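Local coordinates for protein DegQ (Legionella pneumophila, PDB 4YO1) that probably cleaves proteins in the bacterial periplasm as a serine endopeptidase of the HtrA family, here as its protease domain with the first PDZ domain, at residues 90-95 with 121-126; 75-80 with 199-204; 214-219 with 234-239; 36-41 with 96-101. The protein carries 1 engineered substitution. All coordinates share one frame; numbering follows the deposited sequence.

In the fold
From the N terminus, strand 33-40 starts the first barrel of the protease domain. Interaction 4 joins 36-41 to 96-101 and so shuts that barrel, pairing its first strand with strand 98-104. Interaction 2 opens at 75-80, inside this loop, but ends at 199-204, so the two cross. It ties the first barrel to the loop that follows strand 191-193. Interaction 1, 90-95 with 121-126, begins and ends within the span of interaction 2 and crosses interaction 4. It brings His93 and Asp123 together. Interaction 3, 214-219 with 234-239, comes last and in series, within the second barrel. Asn91 packs on both Ala202 and Thr218, so interactions 1, 2 and 3 meet between the barrels.

Interaction 1: residues 90-95 with 121-126; sequences TNDHVI and ETDLAV. With CD (cadmium ion), chain D.
The imidazole ring of His93 and the carboxylate of Asp123 stand steeply to one another, their planes 72° apart. Asp123 OD2 approaches the ring obliquely and lies 3.3 Å from His93 ND1, at an angle too poor for a hydrogen bond. Asn91 CB sits at the edge of the ring, in its plane. The amide of Asn91 crosses the Asp123 side chain at about a right angle, the two planes 58° apart. Its ND2 is near OD2, again without hydrogen-bond geometry. The other oxygen is gripped by backbone. His93 N donates to the syn lone pair of Asp123 OD1 at 3.0 Å, and Asp92 N adds a weak bond to the same atom at 2.8 Å. Asp123 CG is anti to its backbone N (chi1 -171°), which carries the carboxylate across to the backbone N-H groups of Asp92 and His93. Just before these residues, Thr90 and Ala125 form an antiparallel hydrogen-bonded pair, with Ala125 N to Thr90 O at 3.0 Å. Ile95 CD1 lies 3.7 Å from Ala125 CB. The carboxylate of Asp92 is salt-bridged to Arg96. At the far end, Glu121 OE2 binds a cadmium ion at 2.3 Å. His93 and Asp123 are the predicted charge-relay pair. The chemistry implies an aspartate oriented mainly by main-chain N-H groups, with the histidine close but not hydrogen-bonded to it here.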
loop_
_atom_site.group_PDB
_atom_site.type_symbol
_atom_site.label_atom_id
_atom_site.label_comp_id
_atom_site.label_asym_id
_atom_site.label_seq_id
_atom_site.Cartn_x
_atom_site.Cartn_y
_atom_site.Cartn_z
ATOM N N THR A 90 -13.174 -21.178 -1.931
ATOM C CA THR A 90 -12.886 -20.226 -0.879
ATOM C C THR A 90 -11.771 -20.826 -0.034
ATOM O O THR A 90 -11.233 -21.875 -0.383
ATOM C CB THR A 90 -14.157 -19.943 -0.037
ATOM O OG1 THR A 90 -13.820 -19.152 1.110
ATOM C CG2 THR A 90 -14.803 -21.244 0.407
ATOM N N ASN A 91 -11.410 -20.173 1.066
ATOM C CA ASN A 91 -10.345 -20.695 1.908
ATOM C C ASN A 91 -10.810 -21.867 2.757
ATOM O O ASN A 91 -11.998 -21.994 3.060
ATOM C CB ASN A 91 -9.723 -19.597 2.769
ATOM C CG ASN A 91 -8.416 -19.078 2.193
ATOM O OD1 ASN A 91 -8.160 -19.198 0.991
ATOM N ND2 ASN A 91 -7.576 -18.506 3.051
ATOM N N ASP A 92 -9.866 -22.725 3.131
ATOM C CA ASP A 92 -10.199 -23.961 3.828
ATOM C C ASP A 92 -10.522 -23.719 5.289
ATOM O O ASP A 92 -11.393 -24.374 5.859
ATOM C CB ASP A 92 -9.059 -24.972 3.723
ATOM C CG ASP A 92 -9.488 -26.371 4.114
ATOM O OD1 ASP A 92 -10.704 -26.653 4.032
ATOM O OD2 ASP A 92 -8.618 -27.184 4.505
ATOM N N HIS A 93 -9.813 -22.777 5.896
ATOM C CA HIS A 93 -9.973 -22.527 7.321
ATOM C C HIS A 93 -11.235 -21.739 7.630
ATOM O O HIS A 93 -11.635 -21.646 8.782
ATOM C CB HIS A 93 -8.747 -21.818 7.903
ATOM C CG HIS A 93 -8.627 -20.389 7.492
ATOM N ND1 HIS A 93 -8.938 -19.953 6.220
ATOM C CD2 HIS A 93 -8.246 -19.289 8.184
ATOM C CE1 HIS A 93 -8.745 -18.649 6.146
ATOM N NE2 HIS A 93 -8.322 -18.222 7.326
ATOM N N VAL A 94 -11.868 -21.175 6.611
ATOM C CA VAL A 94 -13.100 -20.430 6.834
ATOM C C VAL A 94 -14.237 -21.392 7.133
ATOM O O VAL A 94 -15.095 -21.124 7.974
ATOM C CB VAL A 94 -13.496 -19.584 5.617
ATOM C CG1 VAL A 94 -14.605 -18.622 5.995
ATOM C CG2 VAL A 94 -12.296 -18.826 5.079
ATOM N N ILE A 95 -14.234 -22.521 6.439
ATOM C CA ILE A 95 -15.299 -23.503 6.570
ATOM C C ILE A 95 -14.873 -24.619 7.507
ATOM O O ILE A 95 -15.343 -25.742 7.394
ATOM C CB ILE A 95 -15.700 -24.080 5.198
ATOM C CG1 ILE A 95 -14.459 -24.535 4.424
ATOM C CG2 ILE A 95 -16.459 -23.035 4.391
ATOM C CD1 ILE A 95 -14.211 -26.026 4.457
ATOM N N GLU A 121 -3.076 -27.906 2.857
ATOM C CA GLU A 121 -1.780 -27.342 2.488
ATOM C C GLU A 121 -1.855 -26.069 1.626
ATOM O O GLU A 121 -1.042 -25.169 1.795
ATOM C CB GLU A 121 -0.897 -28.410 1.827
ATOM C CG GLU A 121 -1.641 -29.686 1.422
ATOM C CD GLU A 121 -1.924 -30.640 2.588
ATOM O OE1 GLU A 121 -0.969 -31.214 3.162
ATOM O OE2 GLU A 121 -3.117 -30.829 2.917
ATOM N N THR A 122 -2.821 -25.982 0.717
ATOM C CA THR A 122 -3.014 -24.754 -0.056
ATOM C C THR A 122 -4.056 -23.836 0.591
ATOM O O THR A 122 -4.331 -22.747 0.082
ATOM C CB THR A 122 -3.459 -25.040 -1.511
ATOM O OG1 THR A 122 -4.761 -25.638 -1.503
ATOM C CG2 THR A 122 -2.482 -25.961 -2.207
ATOM N N ASP A 123 -4.627 -24.285 1.709
ATOM C CA ASP A 123 -5.746 -23.604 2.361
ATOM C C ASP A 123 -6.878 -23.323 1.386
ATOM O O ASP A 123 -7.341 -22.193 1.262
ATOM C CB ASP A 123 -5.304 -22.311 3.049
ATOM C CG ASP A 123 -6.409 -21.703 3.914
ATOM O OD1 ASP A 123 -7.315 -22.453 4.341
ATOM O OD2 ASP A 123 -6.380 -20.477 4.161
ATOM N N LEU A 124 -7.323 -24.357 0.692
ATOM C CA LEU A 124 -8.393 -24.188 -0.269
ATOM C C LEU A 124 -9.501 -25.190 0.000
ATOM O O LEU A 124 -9.252 -26.283 0.509
ATOM C CB LEU A 124 -7.869 -24.347 -1.702
ATOM C CG LEU A 124 -6.920 -23.260 -2.222
ATOM C CD1 LEU A 124 -6.313 -23.644 -3.573
ATOM C CD2 LEU A 124 -7.638 -21.919 -2.314
ATOM N N ALA A 125 -10.723 -24.804 -0.336
ATOM C CA ALA A 125 -11.863 -25.682 -0.171
ATOM C C ALA A 125 -12.884 -25.433 -1.273
ATOM O O ALA A 125 -12.959 -24.327 -1.818
ATOM C CB ALA A 125 -12.484 -25.484 1.195
ATOM N N VAL A 126 -13.656 -26.467 -1.603
ATOM C CA VAL A 126 -14.604 -26.386 -2.707
ATOM C C VAL A 126 -16.027 -26.588 -2.211
ATOM O O VAL A 126 -16.295 -27.502 -1.428
ATOM C CB VAL A 126 -14.323 -27.460 -3.772
ATOM C CG1 VAL A 126 -15.225 -27.245 -4.977
ATOM C CG2 VAL A 126 -12.861 -27.443 -4.184
HETATM CD CD CD D . -3.526 -33.082 2.421
#

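Interaction 2: residues 75-80 with 199-204; sequences IGSGVI and PGNAGG. Engineered in segment 199-204: Ala202 (natural residue Ser).
Ser77, in strand 74-82 of the first barrel, meets the loop that carries the nucleophile position of this chymotrypsin-like protease. Residues Pro199 to Ala202 of that loop form a type I beta turn. Ala202 is engineered and stands where the natural protein has the serine of the predicted charge relay. Ser77 holds the loop twice. Its N donates to Ala202 O at 3.3 Å, almost in line with the Ala202 carbonyl. Its OG donates to Gly200 O at 3.1 Å, in the plane of that carbonyl. OG lies anti to the Ser77 carbonyl carbon (chi1 -63°), a rotation that swings it over the turn. The same OG accepts a bond from Asn156 N. One residue on, Gly78 CA makes a CH...O contact with Gly203 O at 3.3 Å. Val79 CG2 then packs against the backbone of Gly204, 3.7 Å from its C atom. On the loop's other side, Asn217 binds Asn201 O through ND2 and pairs by backbone with Gly203. The loop is thus pinned between the two barrels. Within the turn, Ala202 N makes a weak bond to Pro199 O at 3.3 Å. In active relatives this amide and that of the residue two before it form the oxyanion hole. The Pro199 carbonyl, turned in toward the Ala202 amide, would occupy part of that site, consistent with an oxyanion hole not set up in this structure.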
loop_
_atom_site.group_PDB
_atom_site.type_symbol
_atom_site.label_atom_id
_atom_site.label_comp_id
_atom_site.label_asym_id
_atom_site.label_seq_id
_atom_site.Cartn_x
_atom_site.Cartn_y
_atom_site.Cartn_z
ATOM N N ILE A 75 -16.616 -15.594 8.545
ATOM C CA ILE A 75 -16.919 -14.819 7.346
ATOM C C ILE A 75 -15.700 -14.682 6.435
ATOM O O ILE A 75 -14.607 -14.330 6.880
ATOM C CB ILE A 75 -17.469 -13.419 7.695
ATOM C CG1 ILE A 75 -18.943 -13.507 8.091
ATOM C CG2 ILE A 75 -17.310 -12.471 6.522
ATOM C CD1 ILE A 75 -19.629 -12.158 8.209
ATOM N N GLY A 76 -15.899 -14.979 5.156
ATOM C CA GLY A 76 -14.876 -14.784 4.149
ATOM C C GLY A 76 -15.529 -14.615 2.793
ATOM O O GLY A 76 -16.752 -14.546 2.688
ATOM N N SER A 77 -14.719 -14.544 1.745
ATOM C CA SER A 77 -15.256 -14.443 0.397
ATOM C C SER A 77 -15.000 -15.731 -0.359
ATOM O O SER A 77 -14.411 -16.671 0.175
ATOM C CB SER A 77 -14.619 -13.277 -0.355
ATOM O OG SER A 77 -14.930 -12.048 0.263
ATOM N N GLY A 78 -15.434 -15.772 -1.611
ATOM C CA GLY A 78 -15.170 -16.913 -2.457
ATOM C C GLY A 78 -15.407 -16.552 -3.901
ATOM O O GLY A 78 -16.058 -15.551 -4.195
ATOM N N VAL A 79 -14.874 -17.367 -4.804
ATOM C CA VAL A 79 -15.037 -17.149 -6.238
ATOM C C VAL A 79 -15.833 -18.282 -6.904
ATOM O O VAL A 79 -15.551 -19.463 -6.688
ATOM C CB VAL A 79 -13.665 -17.016 -6.927
ATOM C CG1 VAL A 79 -13.825 -16.532 -8.360
ATOM C CG2 VAL A 79 -12.777 -16.071 -6.140
ATOM N N ILE A 80 -16.833 -17.920 -7.703
ATOM C CA ILE A 80 -17.551 -18.905 -8.505
ATOM C C ILE A 80 -16.705 -19.362 -9.697
ATOM O O ILE A 80 -16.278 -18.550 -10.521
ATOM C CB ILE A 80 -18.885 -18.346 -9.032
ATOM C CG1 ILE A 80 -19.836 -18.058 -7.879
ATOM C CG2 ILE A 80 -19.532 -19.324 -9.974
ATOM C CD1 ILE A 80 -21.222 -17.651 -8.324
ATOM N N PRO A 199 -8.951 -10.721 6.570
ATOM C CA PRO A 199 -9.883 -11.811 6.866
ATOM C C PRO A 199 -11.096 -11.738 5.948
ATOM O O PRO A 199 -11.460 -12.743 5.339
ATOM C CB PRO A 199 -10.299 -11.541 8.323
ATOM C CG PRO A 199 -9.771 -10.168 8.655
ATOM C CD PRO A 199 -8.566 -9.993 7.792
ATOM N N GLY A 200 -11.689 -10.553 5.831
ATOM C CA GLY A 200 -12.874 -10.366 5.018
ATOM C C GLY A 200 -12.727 -10.797 3.569
ATOM O O GLY A 200 -13.708 -11.165 2.921
ATOM N N ASN A 201 -11.499 -10.769 3.057
ATOM C CA ASN A 201 -11.273 -11.000 1.636
ATOM C C ASN A 201 -10.251 -12.103 1.340
ATOM O O ASN A 201 -9.625 -12.130 0.278
ATOM C CB ASN A 201 -10.915 -9.682 0.958
ATOM C CG ASN A 201 -11.846 -8.555 1.380
ATOM O OD1 ASN A 201 -12.948 -8.417 0.856
ATOM N ND2 ASN A 201 -11.417 -7.763 2.358
ATOM N N ALA A 202 -10.097 -13.019 2.292
ATOM C CA ALA A 202 -9.373 -14.263 2.060
ATOM C C ALA A 202 -10.314 -15.245 1.377
ATOM O O ALA A 202 -11.519 -15.226 1.605
ATOM C CB ALA A 202 -8.875 -14.837 3.366
ATOM N N GLY A 203 -9.764 -16.105 0.532
ATOM C CA GLY A 203 -10.580 -17.017 -0.243
ATOM C C GLY A 203 -11.222 -16.310 -1.419
ATOM O O GLY A 203 -11.926 -16.929 -2.208
ATOM N N GLY A 204 -10.973 -15.009 -1.539
ATOM C CA GLY A 204 -11.468 -14.226 -2.660
ATOM C C GLY A 204 -10.522 -14.165 -3.849
ATOM O O GLY A 204 -9.476 -14.825 -3.884
#

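Interaction 3: residues 214-219 with 234-239; sequences IGINTA and IPINMA
Ile236 leans over the start of strand 213-217, touching Ile214 and Ile216. Its CB lies 3.7 Å from Ile214 O. CG2 sits on the same peptide, 3.6 Å from Ile214 C. CG1 is anti to the backbone N (chi1 -170°), and it carries CD1 along to Ile216 CG1 at 4.1 Å. The two side chains meet at a slant. Ile216 CG1 also packs on Ala239 CB, one turn into the helix. The backbone of Ile236 is fixed at the same place. Its N donates to Ile214 O at 3.0 Å, from above the carbonyl plane. Ile216 and Ile234 form an antiparallel hydrogen-bonded pair, with Ile234 N to Ile216 O at 3.0 Å and Ile216 N to Ile234 O at 3.1 Å. The side chains of Thr218 and Ile234 cross at about a right angle, with Thr218 CG2 4.0 Å from Ile234 CG1. Thr218 OG1 is bonded to Phe232 O. Ile214 and Gly215 form a classic beta bulge facing Leu206, and Leu124 of the first barrel covers Ile216 and Ile234. Pro235 is the N-cap of helix 236-249. This is the last strand pair of the second barrel of the chymotrypsin-like fold, running straight into the following helix.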
loop_
_atom_site.group_PDB
_atom_site.type_symbol
_atom_site.label_atom_id
_atom_site.label_comp_id
_atom_site.label_asym_id
_atom_site.label_seq_id
_atom_site.Cartn_x
_atom_site.Cartn_y
_atom_site.Cartn_z
ATOM N N ILE A 214 -6.249 -14.621 -11.578
ATOM C CA ILE A 214 -4.945 -15.282 -11.562
ATOM C C ILE A 214 -4.606 -15.958 -10.247
ATOM O O ILE A 214 -3.568 -16.608 -10.142
ATOM C CB ILE A 214 -3.805 -14.313 -11.892
ATOM C CG1 ILE A 214 -4.038 -12.972 -11.202
ATOM C CG2 ILE A 214 -3.708 -14.125 -13.382
ATOM C CD1 ILE A 214 -2.857 -12.474 -10.474
ATOM N N GLY A 215 -5.467 -15.815 -9.247
ATOM C CA GLY A 215 -5.176 -16.398 -7.954
ATOM C C GLY A 215 -6.276 -16.267 -6.926
ATOM O O GLY A 215 -7.177 -15.434 -7.061
ATOM N N ILE A 216 -6.191 -17.098 -5.890
ATOM C CA ILE A 216 -7.156 -17.083 -4.792
ATOM C C ILE A 216 -6.525 -16.604 -3.482
ATOM O O ILE A 216 -5.506 -17.135 -3.053
ATOM C CB ILE A 216 -7.763 -18.477 -4.578
ATOM C CG1 ILE A 216 -8.476 -18.949 -5.849
ATOM C CG2 ILE A 216 -8.736 -18.455 -3.413
ATOM C CD1 ILE A 216 -9.704 -18.124 -6.206
ATOM N N ASN A 217 -7.135 -15.609 -2.850
ATOM C CA ASN A 217 -6.537 -14.992 -1.669
ATOM C C ASN A 217 -6.470 -15.941 -0.482
ATOM O O ASN A 217 -7.336 -16.788 -0.311
ATOM C CB ASN A 217 -7.295 -13.720 -1.295
ATOM C CG ASN A 217 -7.384 -12.742 -2.447
ATOM O OD1 ASN A 217 -6.572 -12.787 -3.374
ATOM N ND2 ASN A 217 -8.368 -11.847 -2.394
ATOM N N THR A 218 -5.435 -15.816 0.337
ATOM C CA THR A 218 -5.373 -16.605 1.563
ATOM C C THR A 218 -5.091 -15.732 2.772
ATOM O O THR A 218 -4.835 -14.542 2.642
ATOM C CB THR A 218 -4.285 -17.678 1.516
ATOM O OG1 THR A 218 -3.033 -17.069 1.192
ATOM C CG2 THR A 218 -4.603 -18.715 0.477
ATOM N N ALA A 219 -5.109 -16.340 3.950
ATOM C CA ALA A 219 -4.885 -15.612 5.195
ATOM C C ALA A 219 -3.458 -15.817 5.704
ATOM O O ALA A 219 -2.879 -16.878 5.506
ATOM C CB ALA A 219 -5.882 -16.065 6.238
ATOM N N ILE A 234 -2.816 -18.214 -4.002
ATOM C CA ILE A 234 -2.478 -19.474 -4.642
ATOM C C ILE A 234 -2.761 -19.352 -6.129
ATOM O O ILE A 234 -3.901 -19.075 -6.510
ATOM C CB ILE A 234 -3.310 -20.630 -4.056
ATOM C CG1 ILE A 234 -3.046 -20.778 -2.551
ATOM C CG2 ILE A 234 -2.995 -21.926 -4.773
ATOM C CD1 ILE A 234 -1.702 -21.419 -2.207
ATOM N N PRO A 235 -1.727 -19.555 -6.974
ATOM C CA PRO A 235 -1.834 -19.391 -8.429
ATOM C C PRO A 235 -2.996 -20.217 -8.948
ATOM O O PRO A 235 -3.067 -21.404 -8.639
ATOM C CB PRO A 235 -0.524 -19.976 -8.940
ATOM C CG PRO A 235 0.402 -19.891 -7.794
ATOM C CD PRO A 235 -0.428 -20.121 -6.584
ATOM N N ILE A 236 -3.894 -19.595 -9.703
ATOM C CA ILE A 236 -5.144 -20.235 -10.102
ATOM C C ILE A 236 -4.954 -21.552 -10.865
ATOM O O ILE A 236 -5.847 -22.395 -10.886
ATOM C CB ILE A 236 -6.044 -19.269 -10.913
ATOM C CG1 ILE A 236 -7.447 -19.857 -11.113
ATOM C CG2 ILE A 236 -5.402 -18.901 -12.221
ATOM C CD1 ILE A 236 -8.261 -19.964 -9.824
ATOM N N ASN A 237 -3.796 -21.749 -11.482
ATOM C CA ASN A 237 -3.538 -23.028 -12.122
ATOM C C ASN A 237 -3.548 -24.110 -11.065
ATOM O O ASN A 237 -4.310 -25.065 -11.148
ATOM C CB ASN A 237 -2.206 -23.017 -12.868
ATOM C CG ASN A 237 -2.276 -22.248 -14.167
ATOM O OD1 ASN A 237 -3.357 -22.039 -14.717
ATOM N ND2 ASN A 237 -1.127 -21.823 -14.665
ATOM N N MET A 238 -2.707 -23.933 -10.059
ATOM C CA MET A 238 -2.646 -24.831 -8.917
ATOM C C MET A 238 -4.000 -24.954 -8.237
ATOM O O MET A 238 -4.407 -26.042 -7.839
ATOM C CB MET A 238 -1.627 -24.290 -7.924
ATOM C CG MET A 238 -1.399 -25.122 -6.690
ATOM S SD MET A 238 0.172 -24.649 -5.945
ATOM C CE MET A 238 0.404 -26.008 -4.800
ATOM N N ALA A 239 -4.697 -23.833 -8.106
ATOM C CA ALA A 239 -6.006 -23.829 -7.466
ATOM C C ALA A 239 -6.979 -24.725 -8.216
ATOM O O ALA A 239 -7.681 -25.539 -7.612
ATOM C CB ALA A 239 -6.544 -22.427 -7.377
#

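Interaction 4: residues 36-41 with 96-101; sequences VAVQGY and RNANLI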
loop_
_atom_site.group_PDB
_atom_site.type_symbol
_atom_site.label_atom_id
_atom_site.label_comp_id
_atom_site.label_asym_id
_atom_site.label_seq_id
_atom_site.Cartn_x
_atom_site.Cartn_y
_atom_site.Cartn_z
ATOM N N VAL A 36 -19.216 -15.572 2.108
ATOM C CA VAL A 36 -19.375 -16.879 2.720
ATOM C C VAL A 36 -19.466 -16.780 4.237
ATOM O O VAL A 36 -18.489 -16.444 4.903
ATOM C CB VAL A 36 -18.209 -17.796 2.335
ATOM C CG1 VAL A 36 -18.279 -19.094 3.110
ATOM C CG2 VAL A 36 -18.229 -18.067 0.839
ATOM N N ALA A 37 -20.644 -17.069 4.780
ATOM C CA ALA A 37 -20.817 -17.061 6.224
ATOM C C ALA A 37 -20.973 -18.477 6.774
ATOM O O ALA A 37 -21.734 -19.285 6.244
ATOM C CB ALA A 37 -21.992 -16.198 6.607
ATOM N N VAL A 38 -20.246 -18.764 7.848
ATOM C CA VAL A 38 -20.200 -20.104 8.415
ATOM C C VAL A 38 -20.599 -20.124 9.889
ATOM O O VAL A 38 -20.157 -19.283 10.678
ATOM C CB VAL A 38 -18.796 -20.713 8.250
ATOM C CG1 VAL A 38 -18.627 -21.957 9.107
ATOM C CG2 VAL A 38 -18.540 -21.026 6.793
ATOM N N GLN A 39 -21.445 -21.085 10.251
ATOM C CA GLN A 39 -21.853 -21.259 11.637
ATOM C C GLN A 39 -21.625 -22.707 12.070
ATOM O O GLN A 39 -22.027 -23.638 11.385
ATOM C CB GLN A 39 -23.318 -20.851 11.810
ATOM C CG GLN A 39 -23.635 -19.471 11.257
ATOM C CD GLN A 39 -25.111 -19.131 11.285
ATOM O OE1 GLN A 39 -25.835 -19.529 12.195
ATOM N NE2 GLN A 39 -25.567 -18.396 10.276
ATOM N N GLY A 40 -20.951 -22.880 13.202
ATOM C CA GLY A 40 -20.705 -24.189 13.787
ATOM C C GLY A 40 -20.626 -24.108 15.301
ATOM O O GLY A 40 -21.296 -23.275 15.903
ATOM N N TYR A 41 -19.806 -24.962 15.914
ATOM C CA TYR A 41 -19.593 -24.935 17.368
ATOM C C TYR A 41 -18.166 -25.302 17.751
ATOM O O TYR A 41 -17.704 -25.008 18.856
ATOM C CB TYR A 41 -20.571 -25.865 18.093
ATOM C CG TYR A 41 -22.022 -25.424 18.004
ATOM C CD1 TYR A 41 -22.515 -24.420 18.828
ATOM C CD2 TYR A 41 -22.900 -26.019 17.102
ATOM C CE1 TYR A 41 -23.837 -24.020 18.751
ATOM C CE2 TYR A 41 -24.216 -25.625 17.018
ATOM C CZ TYR A 41 -24.688 -24.626 17.843
ATOM O OH TYR A 41 -26.013 -24.233 17.758
ATOM N N ARG A 96 -13.982 -24.300 8.439
ATOM C CA ARG A 96 -13.535 -25.285 9.416
ATOM C C ARG A 96 -14.556 -25.435 10.547
ATOM O O ARG A 96 -15.074 -24.442 11.071
ATOM C CB ARG A 96 -12.149 -24.933 9.958
ATOM C CG ARG A 96 -11.353 -26.144 10.394
ATOM C CD ARG A 96 -9.874 -25.838 10.468
ATOM N NE ARG A 96 -9.360 -25.308 9.207
ATOM C CZ ARG A 96 -9.069 -26.047 8.139
ATOM N NH1 ARG A 96 -9.251 -27.362 8.159
ATOM N NH2 ARG A 96 -8.597 -25.465 7.047
ATOM N N ASN A 97 -14.841 -26.688 10.901
ATOM C CA ASN A 97 -15.909 -27.028 11.837
ATOM C C ASN A 97 -17.249 -26.499 11.350
ATOM O O ASN A 97 -18.132 -26.172 12.144
ATOM C CB ASN A 97 -15.594 -26.514 13.241
ATOM C CG ASN A 97 -14.307 -27.087 13.788
ATOM O OD1 ASN A 97 -13.216 -26.662 13.410
ATOM N ND2 ASN A 97 -14.425 -28.059 14.685
ATOM N N ALA A 98 -17.393 -26.423 10.033
ATOM C CA ALA A 98 -18.587 -25.859 9.430
ATOM C C ALA A 98 -19.798 -26.740 9.656
ATOM O O ALA A 98 -19.792 -27.934 9.366
ATOM C CB ALA A 98 -18.379 -25.630 7.954
ATOM N N ASN A 99 -20.842 -26.124 10.182
ATOM C CA ASN A 99 -22.103 -26.800 10.379
ATOM C C ASN A 99 -23.127 -26.181 9.449
ATOM O O ASN A 99 -23.917 -26.883 8.824
ATOM C CB ASN A 99 -22.537 -26.658 11.829
ATOM C CG ASN A 99 -23.612 -27.629 12.207
ATOM O OD1 ASN A 99 -23.971 -28.512 11.428
ATOM N ND2 ASN A 99 -24.131 -27.485 13.418
ATOM N N LEU A 100 -23.091 -24.855 9.352
ATOM C CA LEU A 100 -23.909 -24.134 8.390
ATOM C C LEU A 100 -23.055 -23.205 7.538
ATOM O O LEU A 100 -22.582 -22.166 8.005
ATOM C CB LEU A 100 -24.986 -23.323 9.102
ATOM C CG LEU A 100 -26.335 -23.155 8.391
ATOM C CD1 LEU A 100 -27.182 -22.156 9.152
ATOM C CD2 LEU A 100 -26.219 -22.748 6.918
ATOM N N ILE A 101 -22.874 -23.581 6.280
ATOM C CA ILE A 101 -22.188 -22.722 5.334
ATOM C C ILE A 101 -23.220 -22.032 4.476
ATOM O O ILE A 101 -23.888 -22.665 3.667
ATOM C CB ILE A 101 -21.266 -23.521 4.415
ATOM C CG1 ILE A 101 -20.194 -24.233 5.234
ATOM C CG2 ILE A 101 -20.626 -22.606 3.403
ATOM C CD1 ILE A 101 -19.376 -25.206 4.434
#
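Val38 and Gln39 pair with Ile101 and Leu100 along the seam of the first barrel of the protease domain, where its first strand meets strand 98-104. Gln39 and Leu100 are an antiparallel hydrogen-bonded pair. Gln39 N donates to Leu100 O at 2.7 Å. In return, Leu100 N reaches Gln39 O at 2.6 Å, in the carbonyl plane. A second donor, Asn99 N, comes to the same oxygen at 3.0 Å, tilted 33° from that plane. Two successive residues thus face one, which is a classic beta bulge, and the chain turns a corner at Asn99. Val38 and Ile101 are the next, non-hydrogen-bonded pair. Their side chains lie side by side and point the same way, with Val38 CG2 at 3.9 Å from Ile101 CG1. Val38 CG1 is anti to the backbone N (chi1 167°) and meets Ala98 CB at 3.9 Å. Val36 CG1 touches Ile101 CG2 at 4.2 Å, and Ile95 packs on both Val38 and Ile101. Val36, Val38 and Ile101 are buried here. The other face of the sheet is more open. There Gln39 CB and Leu100 CB approach to 4.0 Å. At the end of the contact, Asn99 ND2 comes to the edge of the Tyr41 ring, 4.1 Å from Tyr41 CE2, with the ring and amide planes 59° apart. Strand 98-104 also pairs with strand 110-119, through Ile101 and Ala113. First-to-fourth strand pairing of this kind closes the six-stranded antiparallel barrel characteristic of chymotrypsin-like proteases.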